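Local coordinates for protein S-adenosylmethionine dependent methyltransferase (Mesorhizobium loti, PDB 3BKW) that probably transfers methyl groups from S-adenosylmethionine to an as yet unidentified acceptor, at residues C58-H62 / P87-Y93. Numbering follows the deposited sequence.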
ATOM      1  N   CYS A  58      17.110  20.458  -1.502  1.00 25.10           N
ATOM      2  CA  CYS A  58      17.936  20.932  -2.625  1.00 25.42           C
ATOM      3  C   CYS A  58      19.394  21.075  -2.200  1.00 25.83           C
ATOM      4  O   CYS A  58      20.299  20.580  -2.891  1.00 27.43           O
ATOM      5  CB  CYS A  58      17.421  22.258  -3.182  1.00 26.05           C
ATOM      6  SG  CYS A  58      15.816  22.100  -3.961  1.00 30.98           S
ATOM      7  N   ARG A  59      19.616  21.736  -1.058  1.00 26.82           N
ATOM      8  CA  ARG A  59      20.955  21.894  -0.503  1.00 26.95           C
ATOM      9  C   ARG A  59      21.571  20.569  -0.067  1.00 26.49           C
ATOM     10  O   ARG A  59      22.748  20.343  -0.317  1.00 27.62           O
ATOM     11  CB  ARG A  59      20.998  22.919   0.631  1.00 26.82           C
ATOM     12  CG  ARG A  59      20.795  24.350   0.136  1.00 29.47           C
ATOM     13  CD  ARG A  59      20.993  25.377   1.235  1.00 29.36           C
ATOM     14  NE  ARG A  59      19.959  25.299   2.257  1.00 28.90           N
ATOM     15  CZ  ARG A  59      18.696  25.706   2.108  1.00 33.95           C
ATOM     16  NH1 ARG A  59      18.271  26.251   0.975  1.00 33.73           N
ATOM     17  NH2 ARG A  59      17.844  25.569   3.119  1.00 36.01           N
ATOM     18  N   TRP A  60      20.784  19.701   0.566  1.00 28.40           N
ATOM     19  CA  TRP A  60      21.270  18.361   0.948  1.00 27.36           C
ATOM     20  C   TRP A  60      21.757  17.599  -0.288  1.00 27.24           C
ATOM     21  O   TRP A  60      22.845  17.025  -0.278  1.00 27.99           O
ATOM     22  CB  TRP A  60      20.188  17.558   1.704  1.00 27.78           C
ATOM     23  CG  TRP A  60      20.603  16.143   2.014  1.00 28.02           C
ATOM     24  CD1 TRP A  60      21.243  15.719   3.131  1.00 30.41           C
ATOM     25  CD2 TRP A  60      20.449  14.985   1.171  1.00 27.79           C
ATOM     26  NE1 TRP A  60      21.486  14.372   3.047  1.00 29.84           N
ATOM     27  CE2 TRP A  60      21.036  13.897   1.848  1.00 31.68           C
ATOM     28  CE3 TRP A  60      19.890  14.774  -0.092  1.00 30.27           C
ATOM     29  CZ2 TRP A  60      21.045  12.594   1.321  1.00 31.56           C
ATOM     30  CZ3 TRP A  60      19.898  13.482  -0.630  1.00 29.15           C
ATOM     31  CH2 TRP A  60      20.489  12.410   0.078  1.00 31.38           C
ATOM     32  N   ALA A  61      20.952  17.607  -1.346  1.00 25.93           N
ATOM     33  CA  ALA A  61      21.280  16.891  -2.577  1.00 26.01           C
ATOM     34  C   ALA A  61      22.555  17.429  -3.214  1.00 26.79           C
ATOM     35  O   ALA A  61      23.409  16.647  -3.662  1.00 28.27           O
ATOM     36  CB  ALA A  61      20.123  16.953  -3.563  1.00 26.44           C
ATOM     37  N   HIS A  62      22.677  18.755  -3.267  1.00 27.55           N
ATOM     38  CA  HIS A  62      23.890  19.395  -3.779  1.00 28.82           C
ATOM     39  C   HIS A  62      25.109  19.008  -2.923  1.00 29.55           C
ATOM     40  O   HIS A  62      26.140  18.595  -3.458  1.00 27.81           O
ATOM     41  CB  HIS A  62      23.749  20.920  -3.823  1.00 28.77           C
ATOM     42  CG  HIS A  62      24.970  21.611  -4.351  1.00 32.61           C
ATOM     43  ND1 HIS A  62      25.220  21.746  -5.700  1.00 34.75           N
ATOM     44  CD2 HIS A  62      26.039  22.146  -3.714  1.00 37.84           C
ATOM     45  CE1 HIS A  62      26.374  22.372  -5.869  1.00 37.17           C
ATOM     46  NE2 HIS A  62      26.889  22.630  -4.681  1.00 34.88           N
ATOM     47  N   PRO A  87      24.049  27.092  -2.533  1.00 38.03           N
ATOM     48  CA  PRO A  87      25.274  27.630  -3.111  1.00 37.82           C
ATOM     49  C   PRO A  87      25.010  28.439  -4.386  1.00 36.12           C
ATOM     50  O   PRO A  87      23.885  28.475  -4.879  1.00 35.59           O
ATOM     51  CB  PRO A  87      26.054  26.366  -3.452  1.00 37.81           C
ATOM     52  CG  PRO A  87      25.000  25.449  -3.877  1.00 39.43           C
ATOM     53  CD  PRO A  87      23.850  25.697  -2.959  1.00 39.06           C
ATOM     54  N   ASP A  88      26.069  29.027  -4.924  1.00 36.22           N
ATOM     55  CA  ASP A  88      25.981  29.868  -6.123  1.00 35.48           C
ATOM     56  C   ASP A  88      25.766  29.101  -7.430  1.00 34.91           C
ATOM     57  O   ASP A  88      25.197  29.672  -8.358  1.00 34.53           O
ATOM     58  CB  ASP A  88      27.195  30.808  -6.204  1.00 37.66           C
ATOM     59  CG  ASP A  88      27.254  31.793  -5.020  1.00 42.92           C
ATOM     60  OD1 ASP A  88      26.602  31.556  -3.972  1.00 55.07           O
ATOM     61  OD2 ASP A  88      27.951  32.814  -5.137  1.00 54.03           O
ATOM     62  N   THR A  89      26.218  27.839  -7.513  1.00 31.59           N
ATOM     63  CA  THR A  89      25.997  26.998  -8.698  1.00 30.27           C
ATOM     64  C   THR A  89      25.459  25.613  -8.359  1.00 28.81           C
ATOM     65  O   THR A  89      25.647  25.106  -7.252  1.00 30.64           O
ATOM     66  CB  THR A  89      27.265  26.801  -9.583  1.00 30.38           C
ATOM     67  OG1 THR A  89      28.217  25.973  -8.904  1.00 29.95           O
ATOM     68  CG2 THR A  89      27.890  28.139  -9.946  1.00 31.99           C
ATOM     69  N   GLY A  90      24.762  25.032  -9.333  1.00 26.73           N
ATOM     70  CA  GLY A  90      24.216  23.684  -9.233  1.00 26.91           C
ATOM     71  C   GLY A  90      22.772  23.557  -8.808  1.00 27.43           C
ATOM     72  O   GLY A  90      22.200  22.481  -9.006  1.00 29.51           O
ATOM     73  N   ILE A  91      22.194  24.616  -8.208  1.00 28.15           N
ATOM     74  CA  ILE A  91      20.792  24.633  -7.796  1.00 28.51           C
ATOM     75  C   ILE A  91      20.076  25.819  -8.440  1.00 27.20           C
ATOM     76  O   ILE A  91      20.493  26.964  -8.259  1.00 30.26           O
ATOM     77  CB  ILE A  91      20.596  24.742  -6.262  1.00 27.73           C
ATOM     78  CG1 ILE A  91      21.413  23.679  -5.521  1.00 30.78           C
ATOM     79  CG2 ILE A  91      19.094  24.619  -5.936  1.00 30.07           C
ATOM     80  CD1 ILE A  91      21.228  23.721  -4.004  1.00 30.35           C
ATOM     81  N   THR A  92      19.012  25.527  -9.187  1.00 28.47           N
ATOM     82  CA  THR A  92      18.146  26.528  -9.812  1.00 27.34           C
ATOM     83  C   THR A  92      16.800  26.462  -9.112  1.00 26.95           C
ATOM     84  O   THR A  92      16.284  25.364  -8.896  1.00 27.58           O
ATOM     85  CB  THR A  92      17.950  26.247 -11.305  1.00 28.28           C
ATOM     86  OG1 THR A  92      19.211  26.370 -11.970  1.00 31.73           O
ATOM     87  CG2 THR A  92      16.931  27.221 -11.947  1.00 28.68           C
ATOM     88  N   TYR A  93      16.249  27.629  -8.751  1.00 27.04           N
ATOM     89  CA  TYR A  93      14.915  27.720  -8.141  1.00 26.70           C
ATOM     90  C   TYR A  93      14.001  28.435  -9.111  1.00 27.31           C
ATOM     91  O   TYR A  93      14.385  29.454  -9.673  1.00 26.17           O
ATOM     92  CB  TYR A  93      14.949  28.464  -6.818  1.00 25.99           C
ATOM     93  CG  TYR A  93      15.662  27.702  -5.730  1.00 25.37           C
ATOM     94  CD1 TYR A  93      15.022  26.661  -5.046  1.00 27.11           C
ATOM     95  CD2 TYR A  93      16.981  27.994  -5.396  1.00 26.89           C
ATOM     96  CE1 TYR A  93      15.689  25.945  -4.034  1.00 25.68           C
ATOM     97  CE2 TYR A  93      17.653  27.280  -4.395  1.00 26.71           C
ATOM     98  CZ  TYR A  93      16.997  26.261  -3.716  1.00 28.12           C
ATOM     99  OH  TYR A  93      17.652  25.563  -2.717  1.00 30.08           O
TER
HETATM  100  O   HOH W   1      19.579  26.982  -1.725  1.00 29.74           O
HETATM  101  O   HOH W   2      23.736  20.381  -7.546  1.00 31.15           O
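This contact lies at one edge of the Rossmann-like sheet of a class I methyltransferase. Helix 56-63 follows the first strand, 46-50. Strand 91-95 is the third in sequence and outermost on this side; it pairs in parallel with strand 68-73. The axes of helix 58-62 and strand 91-93 run nearly antiparallel (162°), 9.9 Å apart at closest approach.

Ile91 packs against the helix. Ile91 CD1 is in van der Waals contact with Cys58 O at 3.5 Å and with His62 CB at 3.8 Å. Ile91 CG2 forms an apolar pair with Cys58 CB at 4.0 Å. Cys58 SG also makes an oblique sulfur-aromatic contact with the Tyr93 ring, 5.0 Å from its centroid.

In the loop before the strand, Pro87, which follows a cis peptide bond, covers a face of the His62 imidazole. This CH-pi contact puts Pro87 CG 3.6 Å from the His62 ring centroid. At Gly90 a CB would clash with His62 CE1 and, at these backbone angles, with Thr89 O.

No direct hydrogen bond joins the segments, but two waters bridge them. One joins His62 ND1 to Gly90 O. Arg59 NH1, also bonded to Phe54 O, donates to the other at 3.1 Å, and Tyr93 OH donates to the same water at 2.6 Å.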